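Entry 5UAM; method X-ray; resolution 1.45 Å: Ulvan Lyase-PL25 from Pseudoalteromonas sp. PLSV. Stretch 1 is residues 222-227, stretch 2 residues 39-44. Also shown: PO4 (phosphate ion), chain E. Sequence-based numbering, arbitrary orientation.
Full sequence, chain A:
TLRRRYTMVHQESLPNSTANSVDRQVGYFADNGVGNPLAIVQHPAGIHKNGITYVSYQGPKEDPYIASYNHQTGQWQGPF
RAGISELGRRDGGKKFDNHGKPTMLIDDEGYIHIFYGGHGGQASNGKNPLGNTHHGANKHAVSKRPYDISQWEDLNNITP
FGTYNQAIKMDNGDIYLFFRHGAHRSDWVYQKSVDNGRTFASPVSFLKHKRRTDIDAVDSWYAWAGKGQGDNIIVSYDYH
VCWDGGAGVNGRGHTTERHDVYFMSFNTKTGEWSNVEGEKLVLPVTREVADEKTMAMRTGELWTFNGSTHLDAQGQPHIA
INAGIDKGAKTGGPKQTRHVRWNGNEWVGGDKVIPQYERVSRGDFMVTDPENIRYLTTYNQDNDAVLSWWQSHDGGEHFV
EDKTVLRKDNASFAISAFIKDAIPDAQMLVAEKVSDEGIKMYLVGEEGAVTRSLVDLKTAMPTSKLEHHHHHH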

# COMPACT_ATOMS: atom_id res chain seq x y z
N TYR A 222 4.59 -1.40 -10.82
CA TYR A 222 3.91 -1.28 -9.53
C TYR A 222 4.66 -0.26 -8.69
O TYR A 222 5.88 -0.36 -8.53
CB TYR A 222 3.89 -2.62 -8.78
CG TYR A 222 2.99 -3.65 -9.44
CD1 TYR A 222 3.51 -4.49 -10.43
CD2 TYR A 222 1.66 -3.78 -9.11
CE1 TYR A 222 2.70 -5.41 -11.07
CE2 TYR A 222 0.85 -4.69 -9.73
CZ TYR A 222 1.38 -5.55 -10.70
OH TYR A 222 0.58 -6.46 -11.34
N ALA A 223 3.95 0.73 -8.17
CA ALA A 223 4.58 1.86 -7.49
C ALA A 223 4.00 2.04 -6.09
O ALA A 223 2.86 1.68 -5.82
CB ALA A 223 4.37 3.16 -8.29
N TRP A 224 4.82 2.62 -5.22
CA TRP A 224 4.43 3.04 -3.89
C TRP A 224 4.90 4.47 -3.71
O TRP A 224 6.12 4.75 -3.77
CB TRP A 224 5.04 2.14 -2.83
CG TRP A 224 4.45 2.24 -1.45
CD1 TRP A 224 3.48 1.43 -0.92
CD2 TRP A 224 4.79 3.18 -0.42
NE1 TRP A 224 3.21 1.79 0.37
CE2 TRP A 224 4.01 2.87 0.70
CE3 TRP A 224 5.69 4.24 -0.33
CZ2 TRP A 224 4.08 3.59 1.89
CZ3 TRP A 224 5.76 4.95 0.85
CH2 TRP A 224 4.97 4.63 1.92
N ALA A 225 3.95 5.38 -3.50
CA ALA A 225 4.23 6.79 -3.33
C ALA A 225 3.97 7.21 -1.90
O ALA A 225 2.95 6.84 -1.31
CB ALA A 225 3.33 7.62 -4.25
N GLY A 226 4.88 8.00 -1.34
CA GLY A 226 4.73 8.50 0.01
C GLY A 226 5.34 9.88 0.15
O GLY A 226 5.99 10.38 -0.77
N LYS A 227 5.14 10.48 1.31
CA LYS A 227 5.75 11.77 1.59
C LYS A 227 7.26 11.67 1.66
O LYS A 227 7.82 10.69 2.17
CB LYS A 227 5.25 12.29 2.92
CG LYS A 227 3.98 13.04 2.81
CD LYS A 227 4.24 14.47 2.36
CE LYS A 227 3.05 15.35 2.66
NZ LYS A 227 2.77 15.46 4.11
P PO4 E . -3.03 -7.04 -10.42
O1 PO4 E . -2.90 -8.26 -11.31
O2 PO4 E . -1.88 -6.14 -10.60
O3 PO4 E . -3.05 -7.58 -9.01
O4 PO4 E . -4.32 -6.32 -10.80
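Stretch 2 39-44: AIVQHP

Residues 222-227 form an extended β-strand that begins earlier in the chain, and its backbone angles stay in the β region from Tyr-222 to Gly-226. Residues 39-44 belong to no regular helix or strand. Ala-39 is extended, Ile-40 and Val-41 take helix-like angles (-67/-29 and -73/-36) that bend the chain, and from Gln-42 (-84/96) to His-43 (-145/151) the backbone opens out again. It then enters Pro-44 through a cis peptide bond, a geometry that proline tolerates far better than other residues do. The two segments are at least 181 residues apart in sequence wherever they touch, so the contact is made by the fold.

The register is loose. The CA of Trp-224 lies 6.3 Å from the CA of Val-41, whereas the CA of Gly-226 and the CA of His-43 are 8.7 Å apart. Both pairs run forward in sequence, but no backbone-to-backbone hydrogen bond joins the stretches, and stretch 2 does not extend the sheet. The contact is small, burying 232 Å² over both sides, and depends largely on two aromatic side chains.

Trp-224 is the centre of it. Its CA-to-CB bond points sideways, but with chi1 at -165° (t) and chi2 at 96° the indole ends nearer the loop. There NE1 donates a hydrogen bond to the carbonyl O of Ile-40, at 3.0 Å and an N-H...O angle of 155°. Tryptophan suits such a place because its broad ring packs in the interior while its one polar atom can be satisfied by a backbone carbonyl, here one lying near the ring plane. The indole edge also meets the bend of the loop: CD1 of Trp-224 is 4.0 Å from CA of Val-41 and 4.2 Å from CG2 of Ile-40, an apolar contact with a branched aliphatic side chain.

His-43 points its CA-to-CB bond toward the strand, and its p rotamer (chi1 72°) lays the imidazole over one face of the indole. The pair forms an offset stack, with the centroid of the Trp-224 five-membered ring 3.9 Å from that of the His-43 ring and the planes only 8° from parallel. Two flat rings can share a buried space closely in this way. The edge of the imidazole faces O of Ala-225, but no hydrogen bond forms there; NE2 of His-43 is hydrogen-bonded elsewhere in the structure.

Small residues complete the strand's side. Gly-226 passes the imidazole edge, its CA 4.4 Å from CE1 of His-43, and the absence of a side chain matters within the strand itself: an ideal CB would fall 2.6 Å from CZ3 of Trp-224. Ala-223 points its methyl away from the loop, while its carbonyl O lies 4.1 Å from CG2 of Val-41. Tyr-222 does not touch stretch 2; its OH instead donates a 2.6 Å hydrogen bond to O2 of the phosphate ion, probably acquired from the crystallisation liquor.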

# COMPACT_ATOMS: atom_id res chain seq x y z
N ALA A 39 -3.38 -4.04 3.14
CA ALA A 39 -2.12 -4.26 2.43
C ALA A 39 -1.30 -2.99 2.50
O ALA A 39 -1.85 -1.90 2.62
CB ALA A 39 -2.34 -4.63 0.97
N ILE A 40 0.01 -3.12 2.34
CA ILE A 40 0.89 -1.96 2.41
C ILE A 40 0.64 -1.01 1.25
O ILE A 40 0.83 0.20 1.41
CB ILE A 40 2.35 -2.46 2.51
CG1 ILE A 40 2.60 -2.95 3.95
CG2 ILE A 40 3.34 -1.36 2.15
CD1 ILE A 40 3.84 -3.75 4.13
N VAL A 41 0.20 -1.51 0.09
CA VAL A 41 0.08 -0.62 -1.07
C VAL A 41 -1.11 0.34 -0.94
O VAL A 41 -1.03 1.48 -1.42
CB VAL A 41 0.05 -1.41 -2.38
CG1 VAL A 41 -1.19 -2.23 -2.53
CG2 VAL A 41 0.23 -0.44 -3.57
N GLN A 42 -2.23 -0.08 -0.34
CA GLN A 42 -3.36 0.82 -0.12
C GLN A 42 -3.10 1.58 1.16
O GLN A 42 -3.40 1.10 2.25
CB GLN A 42 -4.70 0.10 -0.06
CG GLN A 42 -5.24 -0.36 -1.41
CD GLN A 42 -4.81 -1.76 -1.81
OE1 GLN A 42 -4.17 -2.51 -1.05
NE2 GLN A 42 -5.19 -2.13 -3.02
N HIS A 43 -2.54 2.78 1.02
CA HIS A 43 -2.11 3.52 2.19
C HIS A 43 -2.34 5.01 1.97
O HIS A 43 -2.28 5.50 0.84
CB HIS A 43 -0.62 3.26 2.47
CG HIS A 43 0.28 3.91 1.49
ND1 HIS A 43 0.93 5.10 1.75
CD2 HIS A 43 0.57 3.59 0.21
CE1 HIS A 43 1.62 5.46 0.68
NE2 HIS A 43 1.40 4.57 -0.27
N PRO A 44 -2.56 5.76 3.05
CA PRO A 44 -2.74 5.25 4.42
C PRO A 44 -4.00 4.43 4.59
O PRO A 44 -5.05 4.75 4.03
CB PRO A 44 -2.90 6.54 5.26
CG PRO A 44 -2.45 7.66 4.41
CD PRO A 44 -2.65 7.22 2.98